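Local structure of alkaline serine protease (Pseudoalteromonas sp., 1Y9Z) at residues Asp34-Asp39 with Val209-Gly214; Ile28-Tyr33 with Lys97-Ala102. The protein probably hydrolyses peptide bonds as a cold-adapted, subtilisin-like serine endopeptidase that binds calcium. All blocks are in the same frame, centred on the assembly; numbering follows the deposited sequence.

Contact 1: residues Asp34-Asp39 with Val209-Gly214. With CA (calcium ion), chain C.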
ATOM      1  N   ASP A  34     -12.041 -10.883   1.790  1.00  9.14           N
ATOM      2  CA  ASP A  34     -13.481 -10.646   1.662  1.00 10.25           C
ATOM      3  C   ASP A  34     -13.956 -11.087   0.282  1.00 10.57           C
ATOM      4  O   ASP A  34     -13.972 -10.305  -0.671  1.00  9.55           O
ATOM      5  CB  ASP A  34     -13.824  -9.169   1.879  1.00 10.87           C
ATOM      6  CG  ASP A  34     -15.324  -8.926   1.918  1.00 11.67           C
ATOM      7  OD1 ASP A  34     -15.746  -7.772   2.144  1.00 12.58           O
ATOM      8  OD2 ASP A  34     -16.081  -9.900   1.723  1.00 12.77           O
ATOM      9  N   ARG A  35     -14.362 -12.346   0.188  1.00 10.92           N
ATOM     10  CA  ARG A  35     -14.811 -12.904  -1.076  1.00 12.49           C
ATOM     11  C   ARG A  35     -16.109 -12.289  -1.589  1.00 13.03           C
ATOM     12  O   ARG A  35     -16.466 -12.474  -2.751  1.00 13.89           O
ATOM     13  CB  ARG A  35     -14.958 -14.421  -0.944  1.00 13.26           C
ATOM     14  CG  ARG A  35     -15.112 -15.147  -2.268  1.00 17.71           C
ATOM     15  CD  ARG A  35     -15.066 -16.651  -2.070  1.00 19.17           C
ATOM     16  NE  ARG A  35     -16.108 -17.116  -1.161  1.00 21.81           N
ATOM     17  CZ  ARG A  35     -16.289 -18.387  -0.820  1.00 22.76           C
ATOM     18  NH1 ARG A  35     -17.265 -18.718   0.014  1.00 23.36           N
ATOM     19  NH2 ARG A  35     -15.493 -19.329  -1.310  1.00 23.58           N
ATOM     20  N   SER A  36     -16.813 -11.551  -0.735  1.00 11.73           N
ATOM     21  CA  SER A  36     -18.069 -10.929  -1.151  1.00 12.80           C
ATOM     22  C   SER A  36     -17.823  -9.642  -1.936  1.00 12.67           C
ATOM     23  O   SER A  36     -18.743  -9.094  -2.549  1.00 13.95           O
ATOM     24  CB  SER A  36     -18.940 -10.615   0.069  1.00 12.87           C
ATOM     25  OG  SER A  36     -18.478  -9.458   0.746  1.00 15.50           O
ATOM     26  N   HIS A  37     -16.581  -9.164  -1.916  1.00 12.10           N
ATOM     27  CA  HIS A  37     -16.213  -7.934  -2.610  1.00 10.91           C
ATOM     28  C   HIS A  37     -16.250  -8.112  -4.130  1.00 11.19           C
ATOM     29  O   HIS A  37     -15.728  -9.090  -4.655  1.00 12.17           O
ATOM     30  CB  HIS A  37     -14.814  -7.498  -2.168  1.00 10.01           C
ATOM     31  CG  HIS A  37     -14.463  -6.102  -2.569  1.00 10.40           C
ATOM     32  ND1 HIS A  37     -14.167  -5.116  -1.653  1.00 12.70           N
ATOM     33  CD2 HIS A  37     -14.389  -5.519  -3.789  1.00  8.14           C
ATOM     34  CE1 HIS A  37     -13.926  -3.985  -2.292  1.00  8.49           C
ATOM     35  NE2 HIS A  37     -14.054  -4.202  -3.588  1.00 12.85           N
ATOM     36  N   ASN A  38     -16.853  -7.154  -4.831  1.00 10.90           N
ATOM     37  CA  ASN A  38     -16.964  -7.234  -6.288  1.00 12.88           C
ATOM     38  C   ASN A  38     -15.629  -7.338  -7.018  1.00 11.65           C
ATOM     39  O   ASN A  38     -15.553  -7.935  -8.090  1.00 12.85           O
ATOM     40  CB  ASN A  38     -17.730  -6.031  -6.847  1.00 14.63           C
ATOM     41  CG  ASN A  38     -19.202  -6.047  -6.483  1.00 18.32           C
ATOM     42  OD1 ASN A  38     -19.760  -7.089  -6.134  1.00 20.38           O
ATOM     43  ND2 ASN A  38     -19.845  -4.890  -6.583  1.00 19.55           N
ATOM     44  N   ASP A  39     -14.578  -6.759  -6.447  1.00 10.94           N
ATOM     45  CA  ASP A  39     -13.265  -6.801  -7.087  1.00  9.99           C
ATOM     46  C   ASP A  39     -12.434  -8.007  -6.662  1.00  9.07           C
ATOM     47  O   ASP A  39     -11.276  -8.126  -7.051  1.00 10.34           O
ATOM     48  CB  ASP A  39     -12.491  -5.510  -6.790  1.00 10.30           C
ATOM     49  CG  ASP A  39     -12.434  -4.572  -7.985  1.00 10.06           C
ATOM     50  OD1 ASP A  39     -13.248  -4.743  -8.915  1.00 11.02           O
ATOM     51  OD2 ASP A  39     -11.582  -3.657  -7.997  1.00 11.27           O
ATOM     52  N   VAL A 209     -10.953  -3.140   0.441  1.00  9.19           N
ATOM     53  CA  VAL A 209     -11.054  -3.400   1.873  1.00  9.06           C
ATOM     54  C   VAL A 209     -12.415  -4.044   2.093  1.00  8.81           C
ATOM     55  O   VAL A 209     -13.276  -3.997   1.212  1.00  9.48           O
ATOM     56  CB  VAL A 209     -10.951  -2.120   2.743  1.00  8.77           C
ATOM     57  CG1 VAL A 209      -9.565  -1.500   2.600  1.00 10.38           C
ATOM     58  CG2 VAL A 209     -12.042  -1.133   2.371  1.00  9.98           C
ATOM     59  N   THR A 210     -12.602  -4.668   3.250  1.00  9.27           N
ATOM     60  CA  THR A 210     -13.871  -5.306   3.571  1.00  9.67           C
ATOM     61  C   THR A 210     -14.997  -4.327   3.250  1.00  9.85           C
ATOM     62  O   THR A 210     -14.941  -3.156   3.630  1.00  9.71           O
ATOM     63  CB  THR A 210     -13.910  -5.688   5.053  1.00  9.79           C
ATOM     64  OG1 THR A 210     -12.803  -6.553   5.334  1.00 10.11           O
ATOM     65  CG2 THR A 210     -15.213  -6.403   5.395  1.00 11.97           C
ATOM     66  N   VAL A 211     -16.012  -4.816   2.543  1.00  9.53           N
ATOM     67  CA  VAL A 211     -17.134  -3.984   2.127  1.00 10.52           C
ATOM     68  C   VAL A 211     -17.674  -3.066   3.217  1.00 10.19           C
ATOM     69  O   VAL A 211     -18.014  -3.508   4.316  1.00 11.07           O
ATOM     70  CB  VAL A 211     -18.284  -4.857   1.573  1.00 10.40           C
ATOM     71  CG1 VAL A 211     -19.508  -3.996   1.273  1.00 11.52           C
ATOM     72  CG2 VAL A 211     -17.824  -5.565   0.301  1.00 10.53           C
ATOM     73  N   GLY A 212     -17.732  -1.776   2.891  1.00 10.49           N
ATOM     74  CA  GLY A 212     -18.248  -0.779   3.810  1.00 11.57           C
ATOM     75  C   GLY A 212     -17.295  -0.209   4.845  1.00 11.66           C
ATOM     76  O   GLY A 212     -17.652   0.738   5.543  1.00 12.83           O
ATOM     77  N   GLU A 213     -16.086  -0.753   4.946  1.00 11.32           N
ATOM     78  CA  GLU A 213     -15.137  -0.268   5.946  1.00 11.63           C
ATOM     79  C   GLU A 213     -14.123   0.737   5.420  1.00 11.24           C
ATOM     80  O   GLU A 213     -13.301   1.251   6.180  1.00 13.50           O
ATOM     81  CB  GLU A 213     -14.401  -1.453   6.580  1.00 11.51           C
ATOM     82  CG  GLU A 213     -15.327  -2.409   7.317  1.00 10.60           C
ATOM     83  CD  GLU A 213     -14.589  -3.463   8.121  1.00 12.24           C
ATOM     84  OE1 GLU A 213     -15.245  -4.123   8.952  1.00 13.32           O
ATOM     85  OE2 GLU A 213     -13.366  -3.640   7.921  1.00 11.57           O
ATOM     86  N   GLY A 214     -14.194   1.030   4.127  1.00 10.95           N
ATOM     87  CA  GLY A 214     -13.252   1.954   3.527  1.00 10.85           C
ATOM     88  C   GLY A 214     -13.627   3.417   3.571  1.00 11.04           C
ATOM     89  O   GLY A 214     -14.638   3.815   4.157  1.00 11.44           O
TER
HETATM   90 CA    CA C 603     -11.865  -3.546 -10.549  1.00  8.74          CA
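D34 and V211 make the main polar link between these two turns: the backbone N of V211 donates to D34 OD1 at 3.0 Å, nearly straight (167°) and almost in line with the acceptor's C-O bond. CG of D34 lies anti to its own backbone N (chi1 -173°), which carries CG toward the other segment. A second bond runs from H37 ND1 to V209 O at 3.2 Å; the oxygen sits at the ring edge, close to its plane, but the angle at hydrogen is a bent 136°. This bond places the proton on ND1.

The other carboxylate oxygen serves its own turn. D34 OD2 takes the N of S36, from above the carboxylate plane, in an Asx turn, and S36 OG at 2.6 Å from the same face. With both oxygens engaged, the carboxylate is fixed in rotation, and the type I turn D34-H37 is braced from within.

The rest is van der Waals contact: V211 CG2 lies 3.5 Å from D34 OD1 and 4.0 Å from S36 OG, and approaches the H37 ring obliquely.

Just beyond, D39 grips a calcium ion with both carboxylate oxygens, sharing it with E2, I76, N78, E80 and V82. The 34-39 loop follows strand 25-30, while 209-214 links strands 205-208 and 214-221; T67 of helix 65-74 bonds D34 N through its OG1, and Y362 of strand 362-365 meets the H37 ring edge-to-face.

Contact 2: residues Ile28-Tyr33 with Lys97-Ala102; sequences IIDSGY and KVFNEA. With PMS (phenylmethanesulfonic acid), chain H.
This is a buried contact between the C-terminal ends of two neighbouring parallel strands, 25-30 and 92-100, in the large sheet of the subtilisin-like domain. D30 and K97 form the parallel bridge, and the carbonyl of D30 is its focus. V98 N donates to D30 O at 2.8 Å, nearly along the C=O axis; F99 N adds a weak bond at 3.4 Å, and the CA-H of K97 points at the same oxygen.

On one side of the strands, I29 CG2 meets V98 CG1 at 3.7 Å, the two side chains crossing obliquely where both pack on A113 of helix 110-119. On the side of D30 and K97, the lysine chain runs fully extended past the backbone of S31 and G32, its CG 3.6 Å from G32 N, and carries NZ on to Q58 O.

The strand end carries the subtilase Asp-Ser-Gly motif, here D30-S31-G32. D30 OD1 accepts from S31 N through its anti lone pair and also bonds H65 ND1, the pairing expected of the Asp and His of a subtilisin catalytic triad. S31 OG is held by G66 N and N63 O.

F99 ties this strand end to the ligand pocket. Its CB packs on S31 CB at 3.7 Å, its ring edge meets the D30-S31 peptide, and V98 CG2 lies over one face toward the rim. At the far end of the ring, F99 CZ comes within 3.6 Å of C4 of the bound phenylmethanesulfonic acid.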
ATOM      1  N   ILE A  28      -1.536 -16.085   0.365  1.00  8.47           N
ATOM      2  CA  ILE A  28      -1.530 -14.894   1.197  1.00  8.33           C
ATOM      3  C   ILE A  28      -1.817 -15.272   2.647  1.00  8.76           C
ATOM      4  O   ILE A  28      -2.931 -15.681   2.986  1.00  9.61           O
ATOM      5  CB  ILE A  28      -2.605 -13.887   0.735  1.00  7.62           C
ATOM      6  CG1 ILE A  28      -2.421 -13.565  -0.749  1.00  9.16           C
ATOM      7  CG2 ILE A  28      -2.510 -12.617   1.556  1.00  8.09           C
ATOM      8  CD1 ILE A  28      -3.552 -12.736  -1.341  1.00  9.14           C
ATOM      9  N   ILE A  29      -0.798 -15.164   3.495  1.00  8.03           N
ATOM     10  CA  ILE A  29      -0.953 -15.453   4.919  1.00  8.54           C
ATOM     11  C   ILE A  29      -1.247 -14.088   5.523  1.00  9.13           C
ATOM     12  O   ILE A  29      -0.367 -13.227   5.598  1.00  8.75           O
ATOM     13  CB  ILE A  29       0.342 -16.043   5.513  1.00  7.84           C
ATOM     14  CG1 ILE A  29       0.651 -17.382   4.837  1.00  8.83           C
ATOM     15  CG2 ILE A  29       0.201 -16.215   7.020  1.00  9.31           C
ATOM     16  CD1 ILE A  29       1.889 -18.084   5.378  1.00  8.84           C
ATOM     17  N   ASP A  30      -2.489 -13.882   5.947  1.00  8.29           N
ATOM     18  CA  ASP A  30      -2.873 -12.580   6.466  1.00  8.49           C
ATOM     19  C   ASP A  30      -4.184 -12.662   7.256  1.00  8.85           C
ATOM     20  O   ASP A  30      -4.476 -13.687   7.875  1.00  9.93           O
ATOM     21  CB  ASP A  30      -3.006 -11.610   5.282  1.00  8.74           C
ATOM     22  CG  ASP A  30      -2.613 -10.188   5.636  1.00  8.54           C
ATOM     23  OD1 ASP A  30      -3.275  -9.593   6.507  1.00 10.03           O
ATOM     24  OD2 ASP A  30      -1.644  -9.664   5.039  1.00  9.53           O
ATOM     25  N   SER A  31      -4.978 -11.594   7.218  1.00  9.43           N
ATOM     26  CA  SER A  31      -6.233 -11.554   7.972  1.00  9.79           C
ATOM     27  C   SER A  31      -7.487 -11.989   7.219  1.00 10.36           C
ATOM     28  O   SER A  31      -8.596 -11.597   7.582  1.00 11.09           O
ATOM     29  CB  SER A  31      -6.462 -10.149   8.536  1.00  9.89           C
ATOM     30  OG  SER A  31      -6.861  -9.234   7.525  1.00 10.83           O
ATOM     31  N   GLY A  32      -7.333 -12.795   6.178  1.00  9.82           N
ATOM     32  CA  GLY A  32      -8.516 -13.223   5.459  1.00 10.41           C
ATOM     33  C   GLY A  32      -8.733 -12.462   4.169  1.00  9.30           C
ATOM     34  O   GLY A  32      -8.030 -11.499   3.866  1.00 10.10           O
ATOM     35  N   TYR A  33      -9.763 -12.874   3.442  1.00  9.64           N
ATOM     36  CA  TYR A  33     -10.081 -12.330   2.126  1.00 10.02           C
ATOM     37  C   TYR A  33     -11.592 -12.122   2.000  1.00 10.12           C
ATOM     38  O   TYR A  33     -12.347 -13.084   2.094  1.00 10.62           O
ATOM     39  CB  TYR A  33      -9.592 -13.372   1.115  1.00 10.35           C
ATOM     40  CG  TYR A  33      -9.765 -13.080  -0.354  1.00  9.79           C
ATOM     41  CD1 TYR A  33      -8.682 -12.665  -1.127  1.00  9.70           C
ATOM     42  CD2 TYR A  33     -10.977 -13.330  -1.000  1.00  9.99           C
ATOM     43  CE1 TYR A  33      -8.793 -12.518  -2.503  1.00  9.59           C
ATOM     44  CE2 TYR A  33     -11.099 -13.184  -2.379  1.00  9.78           C
ATOM     45  CZ  TYR A  33     -10.003 -12.784  -3.122  1.00 10.37           C
ATOM     46  OH  TYR A  33     -10.097 -12.685  -4.490  1.00  9.94           O
ATOM     47  N   LYS A  97      -5.805 -17.628   6.723  1.00  9.89           N
ATOM     48  CA  LYS A  97      -6.152 -16.560   7.655  1.00  9.73           C
ATOM     49  C   LYS A  97      -5.576 -16.816   9.045  1.00  9.22           C
ATOM     50  O   LYS A  97      -6.041 -17.702   9.765  1.00 11.50           O
ATOM     51  CB  LYS A  97      -7.679 -16.441   7.728  1.00  9.71           C
ATOM     52  CG  LYS A  97      -8.201 -15.313   8.600  1.00  9.36           C
ATOM     53  CD  LYS A  97      -9.721 -15.358   8.640  1.00 10.83           C
ATOM     54  CE  LYS A  97     -10.305 -14.348   9.605  1.00 11.33           C
ATOM     55  NZ  LYS A  97     -11.780 -14.538   9.733  1.00 13.16           N
ATOM     56  N   VAL A  98      -4.567 -16.034   9.419  1.00 10.11           N
ATOM     57  CA  VAL A  98      -3.933 -16.187  10.725  1.00 10.52           C
ATOM     58  C   VAL A  98      -4.345 -15.096  11.711  1.00 10.64           C
ATOM     59  O   VAL A  98      -4.103 -15.218  12.912  1.00 11.80           O
ATOM     60  CB  VAL A  98      -2.386 -16.189  10.607  1.00 10.10           C
ATOM     61  CG1 VAL A  98      -1.933 -17.373   9.764  1.00 11.70           C
ATOM     62  CG2 VAL A  98      -1.902 -14.878   9.998  1.00 10.97           C
ATOM     63  N   PHE A  99      -4.971 -14.034  11.208  1.00  9.26           N
ATOM     64  CA  PHE A  99      -5.401 -12.930  12.062  1.00 10.38           C
ATOM     65  C   PHE A  99      -6.905 -12.736  12.161  1.00 11.46           C
ATOM     66  O   PHE A  99      -7.625 -12.825  11.163  1.00 11.78           O
ATOM     67  CB  PHE A  99      -4.827 -11.594  11.575  1.00 10.88           C
ATOM     68  CG  PHE A  99      -3.332 -11.504  11.621  1.00 12.90           C
ATOM     69  CD1 PHE A  99      -2.596 -11.462  10.443  1.00 14.64           C
ATOM     70  CD2 PHE A  99      -2.661 -11.429  12.835  1.00 15.33           C
ATOM     71  CE1 PHE A  99      -1.207 -11.343  10.474  1.00 15.35           C
ATOM     72  CE2 PHE A  99      -1.274 -11.311  12.877  1.00 15.43           C
ATOM     73  CZ  PHE A  99      -0.547 -11.268  11.692  1.00 16.20           C
ATOM     74  N   ASN A 100      -7.365 -12.462  13.379  1.00 12.24           N
ATOM     75  CA  ASN A 100      -8.763 -12.146  13.630  1.00 12.88           C
ATOM     76  C   ASN A 100      -8.697 -10.662  13.972  1.00 13.30           C
ATOM     77  O   ASN A 100      -7.607 -10.098  14.082  1.00 13.30           O
ATOM     78  CB  ASN A 100      -9.322 -12.908  14.835  1.00 13.45           C
ATOM     79  CG  ASN A 100      -9.520 -14.382  14.558  1.00 14.49           C
ATOM     80  OD1 ASN A 100     -10.061 -14.765  13.520  1.00 15.50           O
ATOM     81  ND2 ASN A 100      -9.098 -15.220  15.498  1.00 14.56           N
ATOM     82  N   GLU A 101      -9.851 -10.033  14.142  1.00 13.25           N
ATOM     83  CA  GLU A 101      -9.891  -8.618  14.485  1.00 15.54           C
ATOM     84  C   GLU A 101      -9.041  -8.342  15.726  1.00 16.62           C
ATOM     85  O   GLU A 101      -8.341  -7.334  15.797  1.00 18.51           O
ATOM     86  CB  GLU A 101     -11.338  -8.195  14.741  1.00 15.65           C
ATOM     87  CG  GLU A 101     -11.509  -6.738  15.132  1.00 17.07           C
ATOM     88  CD  GLU A 101     -12.953  -6.384  15.434  1.00 18.01           C
ATOM     89  OE1 GLU A 101     -13.237  -5.189  15.659  1.00 19.64           O
ATOM     90  OE2 GLU A 101     -13.806  -7.299  15.449  1.00 18.17           O
ATOM     91  N   ALA A 102      -9.101  -9.252  16.695  1.00 18.32           N
ATOM     92  CA  ALA A 102      -8.357  -9.112  17.944  1.00 19.37           C
ATOM     93  C   ALA A 102      -6.848  -9.321  17.813  1.00 19.45           C
ATOM     94  O   ALA A 102      -6.082  -8.886  18.676  1.00 21.07           O
ATOM     95  CB  ALA A 102      -8.921 -10.070  18.986  1.00 19.63           C
TER
HETATM   96  C   PMS H 601       2.158  -4.652   9.309  1.00 26.89           C
HETATM   97  S   PMS H 601       3.191  -4.958   7.856  1.00 23.22           S
HETATM   98  C1  PMS H 601       1.852  -5.926  10.136  1.00 29.13           C
HETATM   99  C2  PMS H 601       2.752  -6.274  11.207  1.00 30.04           C
HETATM  100  C3  PMS H 601       2.506  -7.442  11.997  1.00 30.45           C
HETATM  101  C4  PMS H 601       1.338  -8.238  11.677  1.00 31.23           C
HETATM  102  C5  PMS H 601       0.450  -7.902  10.626  1.00 29.68           C
HETATM  103  C6  PMS H 601       0.655  -6.745   9.811  1.00 30.20           C
HETATM  104  O2S PMS H 601       4.152  -5.998   8.211  1.00 25.77           O
HETATM  105  O1S PMS H 601       3.883  -3.747   7.485  1.00 25.19           O

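How the contacts relate
The two contacts interleave along the chain: 28-33 runs directly into 34-39, and their partners come later in the same order, 97-102 and then 209-214. Their centres lie about 14 Å apart, and apart from that chain junction they do not touch. Contact 2 belongs to the large, mainly parallel sheet, beside the pocket of the bound phenylmethanesulfonic acid; contact 1 lies in loops farther along, toward a calcium site and the start of strand 214-221, which leads into a second large sheet, probably that of the inserted beta-barrel domain. Helix 65-74, bearing H65 and T67, borders both. A single run of chain thus passes from the probable catalytic aspartate to the calcium-bound loop.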